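Local coordinates for phenolic acid decarboxylase (PDB 7AE5), which catalyses the reversible, non-oxidative decarboxylation of 4-hydroxybenzoate and 3,4-dihydroxybenzoate with the help of prenylated FMN and manganese, at residues 221-224 against 225-229; 242-246 against 247-251; 204-207 against 208-211; 359-362 against 363-366. All blocks are in the same frame, centred on the assembly; numbering follows the deposited sequence.

Interaction 1 of 4, residues 221-224 against 225-229; sequences VGYN and QNEYE. With RB (rubidium ion), chain R.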
loop_
_atom_site.group_PDB
_atom_site.type_symbol
_atom_site.label_atom_id
_atom_site.label_comp_id
_atom_site.label_asym_id
_atom_site.label_seq_id
_atom_site.Cartn_x
_atom_site.Cartn_y
_atom_site.Cartn_z
ATOM N N VAL C 221 -12.867 -17.377 30.669
ATOM C CA VAL C 221 -12.790 -18.525 29.775
ATOM C C VAL C 221 -11.382 -19.099 29.858
ATOM O O VAL C 221 -10.472 -18.494 30.425
ATOM C CB VAL C 221 -13.126 -18.166 28.311
ATOM C CG1 VAL C 221 -14.525 -17.579 28.200
ATOM C CG2 VAL C 221 -12.086 -17.207 27.754
ATOM N N GLY C 222 -11.212 -20.286 29.283
ATOM C CA GLY C 222 -9.902 -20.889 29.130
ATOM C C GLY C 222 -9.651 -22.128 29.961
ATOM O O GLY C 222 -8.649 -22.812 29.719
ATOM N N TYR C 223 -10.524 -22.398 30.937
ATOM C CA TYR C 223 -10.368 -23.583 31.824
ATOM C C TYR C 223 -11.627 -24.452 31.784
ATOM O O TYR C 223 -12.737 -23.911 31.698
ATOM C CB TYR C 223 -9.954 -23.180 33.243
ATOM C CG TYR C 223 -10.904 -22.306 34.017
ATOM C CD1 TYR C 223 -11.945 -22.845 34.756
ATOM C CD2 TYR C 223 -10.736 -20.934 34.043
ATOM C CE1 TYR C 223 -12.813 -22.039 35.474
ATOM C CE2 TYR C 223 -11.596 -20.116 34.753
ATOM C CZ TYR C 223 -12.635 -20.668 35.471
ATOM O OH TYR C 223 -13.469 -19.844 36.164
ATOM N N ASN C 224 -11.453 -25.768 31.885
ATOM C CA ASN C 224 -12.596 -26.704 31.739
ATOM C C ASN C 224 -13.089 -27.207 33.097
ATOM O O ASN C 224 -14.179 -27.788 33.134
ATOM C CB ASN C 224 -12.202 -27.871 30.840
ATOM C CG ASN C 224 -12.181 -27.499 29.374
ATOM O OD1 ASN C 224 -12.917 -26.615 28.942
ATOM N ND2 ASN C 224 -11.342 -28.169 28.603
ATOM N N GLN C 225 -12.329 -26.967 34.159
ATOM C CA GLN C 225 -12.700 -27.462 35.508
ATOM C C GLN C 225 -13.758 -26.557 36.145
ATOM O O GLN C 225 -14.054 -25.486 35.585
ATOM C CB GLN C 225 -11.468 -27.522 36.409
ATOM C CG GLN C 225 -10.288 -28.255 35.789
ATOM C CD GLN C 225 -9.194 -27.314 35.347
ATOM O OE1 GLN C 225 -9.405 -26.418 34.535
ATOM N NE2 GLN C 225 -8.003 -27.518 35.881
ATOM N N ASN C 226 -14.302 -26.985 37.283
ATOM C CA ASN C 226 -15.276 -26.146 38.025
ATOM C C ASN C 226 -14.508 -24.988 38.658
ATOM O O ASN C 226 -13.298 -25.106 38.814
ATOM C CB ASN C 226 -16.090 -26.976 39.023
ATOM C CG ASN C 226 -16.952 -28.021 38.349
ATOM O OD1 ASN C 226 -17.456 -27.806 37.248
ATOM N ND2 ASN C 226 -17.128 -29.158 38.998
ATOM N N GLU C 227 -15.202 -23.932 39.046
ATOM C CA GLU C 227 -14.526 -22.712 39.548
ATOM C C GLU C 227 -13.566 -23.018 40.688
ATOM O O GLU C 227 -12.388 -22.682 40.566
ATOM C CB GLU C 227 -15.587 -21.711 39.991
ATOM C CG GLU C 227 -16.631 -21.465 38.928
ATOM C CD GLU C 227 -16.125 -20.799 37.662
ATOM O OE1 GLU C 227 -15.863 -19.594 37.705
ATOM O OE2 GLU C 227 -16.005 -21.489 36.636
ATOM N N TYR C 228 -14.081 -23.577 41.773
ATOM C CA TYR C 228 -13.228 -23.805 42.963
ATOM C C TYR C 228 -12.293 -24.974 42.661
ATOM O O TYR C 228 -11.217 -25.029 43.255
ATOM C CB TYR C 228 -14.119 -23.958 44.192
ATOM C CG TYR C 228 -14.902 -22.728 44.575
ATOM C CD1 TYR C 228 -14.281 -21.501 44.721
ATOM C CD2 TYR C 228 -16.263 -22.794 44.811
ATOM C CE1 TYR C 228 -14.985 -20.371 45.097
ATOM C CE2 TYR C 228 -16.985 -21.674 45.187
ATOM C CZ TYR C 228 -16.344 -20.458 45.326
ATOM O OH TYR C 228 -17.044 -19.346 45.687
ATOM N N GLU C 229 -12.690 -25.857 41.739
ATOM C CA GLU C 229 -11.733 -26.897 41.379
ATOM C C GLU C 229 -10.555 -26.320 40.607
ATOM O O GLU C 229 -9.430 -26.813 40.736
ATOM C CB GLU C 229 -12.421 -27.990 40.562
HETATM RB RB RB R . -13.976 -17.630 36.867
#

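Interaction 2 of 4, residues 242-246 against 247-251; sequences IVKSD and LYDHL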
loop_
_atom_site.group_PDB
_atom_site.type_symbol
_atom_site.label_atom_id
_atom_site.label_comp_id
_atom_site.label_asym_id
_atom_site.label_seq_id
_atom_site.Cartn_x
_atom_site.Cartn_y
_atom_site.Cartn_z
ATOM N N ILE C 242 -14.464 -24.575 50.918
ATOM C CA ILE C 242 -15.672 -23.829 50.598
ATOM C C ILE C 242 -16.707 -24.099 51.683
ATOM O O ILE C 242 -16.666 -25.115 52.381
ATOM C CB ILE C 242 -16.235 -24.186 49.208
ATOM C CG1 ILE C 242 -16.620 -25.664 49.149
ATOM C CG2 ILE C 242 -15.224 -23.850 48.121
ATOM C CD1 ILE C 242 -17.255 -26.073 47.840
ATOM N N VAL C 243 -17.644 -23.164 51.818
ATOM C CA VAL C 243 -18.708 -23.254 52.812
ATOM C C VAL C 243 -19.994 -22.725 52.195
ATOM O O VAL C 243 -19.981 -21.726 51.466
ATOM C CB VAL C 243 -18.359 -22.475 54.097
ATOM N N LYS C 244 -21.103 -23.400 52.486
ATOM C CA LYS C 244 -22.394 -22.990 51.953
ATOM C C LYS C 244 -22.759 -21.593 52.439
ATOM O O LYS C 244 -22.459 -21.214 53.574
ATOM C CB LYS C 244 -23.477 -23.987 52.368
ATOM C CG LYS C 244 -24.689 -24.015 51.453
ATOM C CD LYS C 244 -25.763 -24.938 52.005
ATOM C CE LYS C 244 -26.573 -24.243 53.089
ATOM N NZ LYS C 244 -28.035 -24.455 52.910
ATOM N N SER C 245 -23.402 -20.823 51.567
ATOM C CA SER C 245 -23.917 -19.529 51.976
ATOM C C SER C 245 -25.036 -19.716 52.995
ATOM O O SER C 245 -25.665 -20.775 53.080
ATOM C CB SER C 245 -24.420 -18.738 50.768
ATOM O OG SER C 245 -25.776 -19.040 50.486
ATOM N N ASP C 246 -25.280 -18.667 53.779
ATOM C CA ASP C 246 -26.237 -18.775 54.875
ATOM C C ASP C 246 -27.667 -18.877 54.359
ATOM O O ASP C 246 -28.444 -19.721 54.819
ATOM C CB ASP C 246 -26.086 -17.582 55.818
ATOM C CG ASP C 246 -25.281 -17.917 57.058
ATOM O OD1 ASP C 246 -24.771 -19.054 57.148
ATOM O OD2 ASP C 246 -25.159 -17.045 57.943
ATOM N N LEU C 247 -28.031 -18.032 53.396
ATOM C CA LEU C 247 -29.418 -17.935 52.958
ATOM C C LEU C 247 -29.733 -18.779 51.732
ATOM O O LEU C 247 -30.911 -19.056 51.478
ATOM C CB LEU C 247 -29.774 -16.477 52.655
ATOM C CG LEU C 247 -29.440 -15.452 53.737
ATOM C CD1 LEU C 247 -29.705 -14.045 53.231
ATOM C CD2 LEU C 247 -30.245 -15.733 54.992
ATOM N N TYR C 248 -28.725 -19.197 50.971
ATOM C CA TYR C 248 -28.945 -19.829 49.677
ATOM C C TYR C 248 -28.177 -21.140 49.619
ATOM O O TYR C 248 -26.957 -21.159 49.811
ATOM C CB TYR C 248 -28.532 -18.882 48.548
ATOM C CG TYR C 248 -29.272 -17.562 48.613
ATOM C CD1 TYR C 248 -30.657 -17.518 48.509
ATOM C CD2 TYR C 248 -28.592 -16.366 48.808
ATOM C CE1 TYR C 248 -31.344 -16.319 48.579
ATOM C CE2 TYR C 248 -29.271 -15.161 48.880
ATOM C CZ TYR C 248 -30.647 -15.144 48.765
ATOM O OH TYR C 248 -31.330 -13.951 48.834
ATOM N N ASP C 249 -28.898 -22.232 49.346
ATOM C CA ASP C 249 -28.306 -23.564 49.407
ATOM C C ASP C 249 -27.374 -23.819 48.229
ATOM O O ASP C 249 -26.344 -24.488 48.376
ATOM C CB ASP C 249 -29.412 -24.619 49.448
ATOM C CG ASP C 249 -30.265 -24.523 50.699
ATOM O OD1 ASP C 249 -29.887 -23.767 51.618
ATOM O OD2 ASP C 249 -31.313 -25.202 50.762
ATOM N N HIS C 250 -27.721 -23.301 47.051
ATOM C CA HIS C 250 -26.973 -23.563 45.828
ATOM C C HIS C 250 -25.723 -22.703 45.683
ATOM O O HIS C 250 -24.962 -22.911 44.731
ATOM C CB HIS C 250 -27.866 -23.344 44.601
ATOM C CG HIS C 250 -28.471 -21.974 44.521
ATOM N ND1 HIS C 250 -28.784 -21.225 45.635
ATOM C CD2 HIS C 250 -28.790 -21.206 43.453
ATOM C CE1 HIS C 250 -29.290 -20.064 45.257
ATOM N NE2 HIS C 250 -29.304 -20.028 43.937
ATOM N N LEU C 251 -25.490 -21.753 46.584
ATOM C CA LEU C 251 -24.364 -20.833 46.489
ATOM C C LEU C 251 -23.326 -21.170 47.549
ATOM O O LEU C 251 -23.657 -21.289 48.735
ATOM C CB LEU C 251 -24.833 -19.385 46.646
ATOM C CG LEU C 251 -25.691 -18.861 45.492
ATOM C CD1 LEU C 251 -26.053 -17.402 45.703
ATOM C CD2 LEU C 251 -24.972 -19.060 44.166
#

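Interaction 3 of 4, residues 204-207 against 208-211; sequences AITI and GNNP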
loop_
_atom_site.group_PDB
_atom_site.type_symbol
_atom_site.label_atom_id
_atom_site.label_comp_id
_atom_site.label_asym_id
_atom_site.label_seq_id
_atom_site.Cartn_x
_atom_site.Cartn_y
_atom_site.Cartn_z
ATOM N N ALA C 204 -23.901 -14.137 45.710
ATOM C CA ALA C 204 -23.019 -13.915 46.845
ATOM C C ALA C 204 -21.808 -13.120 46.383
ATOM O O ALA C 204 -21.225 -13.414 45.335
ATOM C CB ALA C 204 -22.574 -15.235 47.477
ATOM N N ILE C 205 -21.439 -12.108 47.161
ATOM C CA ILE C 205 -20.339 -11.208 46.831
ATOM C C ILE C 205 -19.284 -11.361 47.918
ATOM O O ILE C 205 -19.499 -10.939 49.061
ATOM C CB ILE C 205 -20.807 -9.751 46.713
ATOM C CG1 ILE C 205 -21.876 -9.616 45.630
ATOM C CG2 ILE C 205 -19.637 -8.834 46.412
ATOM C CD1 ILE C 205 -22.641 -8.316 45.696
ATOM N N THR C 206 -18.151 -11.963 47.570
ATOM C CA THR C 206 -17.078 -12.211 48.522
ATOM C C THR C 206 -15.948 -11.210 48.322
ATOM O O THR C 206 -15.539 -10.933 47.190
ATOM C CB THR C 206 -16.541 -13.638 48.390
ATOM O OG1 THR C 206 -15.803 -13.765 47.168
ATOM C CG2 THR C 206 -17.688 -14.640 48.397
ATOM N N ILE C 207 -15.446 -10.672 49.433
ATOM C CA ILE C 207 -14.407 -9.650 49.436
ATOM C C ILE C 207 -13.276 -10.113 50.342
ATOM O O ILE C 207 -13.521 -10.646 51.431
ATOM C CB ILE C 207 -14.960 -8.286 49.904
ATOM C CG1 ILE C 207 -16.159 -7.873 49.046
ATOM C CG2 ILE C 207 -13.877 -7.218 49.861
ATOM C CD1 ILE C 207 -17.009 -6.783 49.661
ATOM N N GLY C 208 -12.038 -9.913 49.894
ATOM C CA GLY C 208 -10.880 -10.328 50.663
ATOM C C GLY C 208 -10.660 -11.826 50.606
ATOM O O GLY C 208 -11.117 -12.558 51.489
ATOM N N ASN C 209 -9.953 -12.294 49.581
ATOM C CA ASN C 209 -9.858 -13.717 49.302
ATOM C C ASN C 209 -8.410 -14.141 49.101
ATOM O O ASN C 209 -7.511 -13.317 48.909
ATOM C CB ASN C 209 -10.667 -14.096 48.053
ATOM C CG ASN C 209 -12.161 -14.031 48.283
ATOM O OD1 ASN C 209 -12.709 -14.779 49.093
ATOM N ND2 ASN C 209 -12.833 -13.142 47.562
ATOM N N ASN C 210 -8.211 -15.457 49.167
ATOM C CA ASN C 210 -7.044 -16.163 48.657
ATOM C C ASN C 210 -6.730 -15.597 47.276
ATOM O O ASN C 210 -7.629 -15.510 46.429
ATOM C CB ASN C 210 -7.349 -17.667 48.620
ATOM C CG ASN C 210 -6.252 -18.503 47.971
ATOM O OD1 ASN C 210 -5.218 -18.000 47.538
ATOM N ND2 ASN C 210 -6.488 -19.807 47.906
ATOM N N PRO C 211 -5.487 -15.176 47.019
ATOM C CA PRO C 211 -5.182 -14.558 45.717
ATOM C C PRO C 211 -5.503 -15.438 44.520
ATOM O O PRO C 211 -5.767 -14.907 43.434
ATOM C CB PRO C 211 -3.678 -14.257 45.814
ATOM C CG PRO C 211 -3.179 -15.072 46.974
ATOM C CD PRO C 211 -4.327 -15.139 47.925
#

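Interaction 4 of 4, residues 359-362 against 363-366; sequences VRYG and GYAK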
loop_
_atom_site.group_PDB
_atom_site.type_symbol
_atom_site.label_atom_id
_atom_site.label_comp_id
_atom_site.label_asym_id
_atom_site.label_seq_id
_atom_site.Cartn_x
_atom_site.Cartn_y
_atom_site.Cartn_z
ATOM N N VAL C 359 10.658 -21.477 14.013
ATOM C CA VAL C 359 10.174 -21.307 12.649
ATOM C C VAL C 359 10.422 -22.613 11.900
ATOM O O VAL C 359 11.568 -22.962 11.605
ATOM C CB VAL C 359 10.850 -20.119 11.954
ATOM C CG1 VAL C 359 10.226 -19.868 10.589
ATOM C CG2 VAL C 359 10.744 -18.871 12.818
ATOM N N ARG C 360 9.344 -23.345 11.605
ATOM C CA ARG C 360 9.467 -24.614 10.893
ATOM C C ARG C 360 10.096 -24.415 9.521
ATOM O O ARG C 360 11.127 -25.015 9.197
ATOM C CB ARG C 360 8.093 -25.275 10.764
ATOM C CG ARG C 360 8.107 -26.777 10.952
ATOM C CD ARG C 360 6.848 -27.416 10.392
ATOM N NE ARG C 360 5.698 -27.181 11.256
ATOM C CZ ARG C 360 4.441 -27.424 10.914
ATOM N NH1 ARG C 360 4.134 -27.961 9.744
ATOM N NH2 ARG C 360 3.466 -27.125 11.769
ATOM N N TYR C 361 9.478 -23.576 8.694
ATOM C CA TYR C 361 9.992 -23.262 7.371
ATOM C C TYR C 361 9.724 -21.792 7.081
ATOM O O TYR C 361 9.050 -21.101 7.850
ATOM C CB TYR C 361 9.374 -24.170 6.298
ATOM C CG TYR C 361 7.887 -24.420 6.461
ATOM C CD1 TYR C 361 6.977 -23.368 6.474
ATOM C CD2 TYR C 361 7.395 -25.713 6.603
ATOM C CE1 TYR C 361 5.621 -23.597 6.621
ATOM C CE2 TYR C 361 6.038 -25.950 6.750
ATOM C CZ TYR C 361 5.157 -24.889 6.758
ATOM O OH TYR C 361 3.809 -25.119 6.905
ATOM N N GLY C 362 10.271 -21.313 5.967
ATOM C CA GLY C 362 10.156 -19.915 5.596
ATOM C C GLY C 362 8.741 -19.373 5.623
ATOM O O GLY C 362 7.841 -19.933 4.992
ATOM N N GLY C 363 8.534 -18.283 6.362
ATOM C CA GLY C 363 7.230 -17.669 6.484
ATOM C C GLY C 363 6.349 -18.239 7.573
ATOM O O GLY C 363 5.228 -17.745 7.760
ATOM N N TYR C 364 6.823 -19.249 8.306
ATOM C CA TYR C 364 5.997 -19.919 9.309
ATOM C C TYR C 364 5.544 -18.968 10.410
ATOM O O TYR C 364 4.501 -19.196 11.032
ATOM C CB TYR C 364 6.775 -21.091 9.904
ATOM C CG TYR C 364 6.029 -21.926 10.918
ATOM C CD1 TYR C 364 5.005 -22.781 10.528
ATOM C CD2 TYR C 364 6.370 -21.882 12.264
ATOM C CE1 TYR C 364 4.330 -23.556 11.456
ATOM C CE2 TYR C 364 5.704 -22.652 13.197
ATOM C CZ TYR C 364 4.686 -23.486 12.788
ATOM O OH TYR C 364 4.022 -24.254 13.716
ATOM N N ALA C 365 6.308 -17.902 10.665
ATOM C CA ALA C 365 5.957 -16.980 11.739
ATOM C C ALA C 365 4.647 -16.255 11.461
ATOM O O ALA C 365 3.897 -15.955 12.397
ATOM C CB ALA C 365 7.082 -15.971 11.954
ATOM N N LYS C 366 4.355 -15.956 10.195
ATOM C CA LYS C 366 3.069 -15.350 9.876
ATOM C C LYS C 366 1.945 -16.374 9.945
ATOM O O LYS C 366 0.802 -16.020 10.253
ATOM C CB LYS C 366 3.121 -14.692 8.499
ATOM C CG LYS C 366 4.116 -13.547 8.425
ATOM C CD LYS C 366 3.719 -12.507 7.398
ATOM C CE LYS C 366 4.650 -11.304 7.471
ATOM N NZ LYS C 366 4.600 -10.461 6.240
#

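Interaction 1 of 4, residues 221-224 against 225-229
Tyr223 sets its ring between its own backbone N and carbonyl carbon (chi1 62°), while Glu227 starts with CG anti to its carbonyl carbon (chi1 -52°) and bends again at chi2; the phenol and the carboxylate are thereby turned to the same rubidium ion. This is a metal site at the first turn of helix 227-234, in the Rift-related domain of a UbiD-family decarboxylase. Tyr223 OH lies 2.4 Å from the ion and Glu227 OE1 2.8 Å from it, and these two oxygens are themselves 2.9 Å apart as fellow ligands. The side chains cross at about a right angle, with ring and carboxylate planes 38° apart. The second carboxylate oxygen, Glu227 OE2, sits at the ring edge, 3.4 Å from Tyr223 CE1. Val164 O, Thr219 O and Met216 SD also bind the ion, and Glu227 is predicted to serve as a manganese ligand. Cut back to an alanine, Glu227 would probably leave the ion short of a carboxylate ligand and the phenol with a gap along its CE1 edge. Further back, Gln225 OE1 lies 3.5 Å from Tyr223 CB, at the root of the tyrosine side chain, while Gln225 NE2 is hydrogen-bonded to the backbone oxygens of Trp97 and Lys99. Beside it, the carbonyl oxygen Gln225 O lies in the plane of the tyrosine ring, 3.5 Å from Tyr223 CD1.

Interaction 2 of 4, residues 242-246 against 247-251
Lys244 and Asp249 form the salt bridge of this beta-hairpin connection, which links strand 241-244 to strand 252-254. Their side chains run side by side in the same direction, and the lysine chain bends near its end to bring NZ to a single carboxylate oxygen. The modelled 2.4 Å between Lys244 NZ and Asp249 OD1 is very short, so the exact spacing is doubtful even if the pairing is plain. The middle of the lysine lies along the aspartate backbone, Lys244 CG being 3.5 Å from Asp249 O.

Two hydrogen bonds both start from Ser245. Its backbone N donates to Leu251 O at 2.9 Å in a nearly straight bond (166° at the hydrogen), which closes the loop at its base. Its hydroxyl, held between the backbone N and carbonyl carbon (chi1 88°), donates from Ser245 OG to Tyr248 O at 2.5 Å, lying in the carbonyl plane on a lone pair. One serine thus ties two points of the returning chain.

Van der Waals contacts fill in around these bonds. Tyr248 CB lies against the hydroxyl oxygen Ser245 OG at 3.4 Å, and Leu247 CB covers the centre of one face of the Tyr248 ring.

Asp246 leads its carboxylate away from the loop, to salt bridges with Arg296, Arg109 and Lys115. On the fold scale, Leu247 packs on strand 287-299 and Tyr248, His250 and Leu251 on Pro202 of strand 201-207, while strand 241-244 pairs with strands 105-106 and 252-254.

Interaction 3 of 4, residues 204-207 against 208-211
Where strand 201-207 leaves the antiparallel sheet of the Rift-related domain and turns toward helix 211-217, Thr206 and Asn209 are joined by a side-chain hydrogen bond. Asn209 ND2 donates to Thr206 OG1 at 3.1 Å, with 149° at the hydrogen and the hydroxyl oxygen 21° out of the amide plane, a moderately bent bond. The two side chains meet at about a right angle. Thr206 holds its hydroxyl between the backbone N and the carbonyl carbon (chi1 71°), which sets OG1 where it can accept the amide N-H and also bond to Ser147 O on the adjacent strand. The other end of the amide is used as well, since Asn209 OD1 accepts from Ser257 OG, and bonds at both ends fix the rotation of this buried group. With a leucine in place of Asn209, the Thr206 and Ser257 hydroxyls are likely to be left each without one hydrogen-bond partner in a buried place. Between Ile207 and Asn209, Gly208 makes the bend with positive phi; a beta carbon there would come within 2.7 Å of Ile207 O, a clash. Ile207 itself packs on Val259 and Leu261 of strand 259-265. Next in the chain, Asn210 caps helix 211-217 through OD1 to Leu212 N, while strand 201-207 itself runs antiparallel between strands 147-150 and 259-265.

Interaction 4 of 4, residues 359-362 against 363-366
Tyr364 folds back on Val359, Arg360 and Tyr361 across a type II beta turn, Tyr361 to Tyr364, that leads straight into helix 364-372 of the C-terminal domain. The turn is closed by Tyr364 N donating to Tyr361 O at 2.9 Å. With its CG anti to the backbone N (chi1 -177°), Tyr364 carries its ring back over the residues before the turn, and here the packing is tight. Arg360 CB sits over the middle of one ring face, a CH-pi contact 3.9 Å from the Tyr364 ring centroid. Tyr364 also turns its edge to the face of Tyr361, a T-shaped pair with planes at 83° and ring centroids 5.7 Å apart. At the root of the side chain Val359 CG1 touches Tyr364 CB at 3.7 Å.

Toward the end of the phenol the fit is looser. Arg360 is exposed to solvent, and its guanidinium, tilted 48° to the ring, passes obliquely with NH2 at 3.5 Å from Tyr364 OH. Glu339 gathers both ends, through a salt bridge to Arg360 NE and a weak hydrogen bond from Tyr364 OH. Met379 of the second subunit packs on both tyrosines, so this turn is part of a subunit interface. Gly363, the third residue of the turn and the N-cap, suits its place: a beta carbon would fall 2.5 Å from Gly362 O.

Overall arrangement
Along the chain the order is interaction 3, then 1, 2 and 4. The first three belong to the Rift-related domain, with centres about 14 to 19 Å apart. Interaction 3 leads from strand 201-207 to helix 211-217, interaction 1 starts helix 227-234, and interaction 2 runs from the end of strand 241-244 into the loop before strand 252-254. Packing links 2 to both others: Tyr228 CD2 touches Ile242 CG2 at 3.6 Å, and Leu251 CD1 touches Ala204 N at 3.9 Å. Interaction 4 stands apart in the C-terminal domain, its centre about 34 Å from that of interaction 1, so a predicted cofactor-and-metal region and a subunit-contacting turn occupy separate domains.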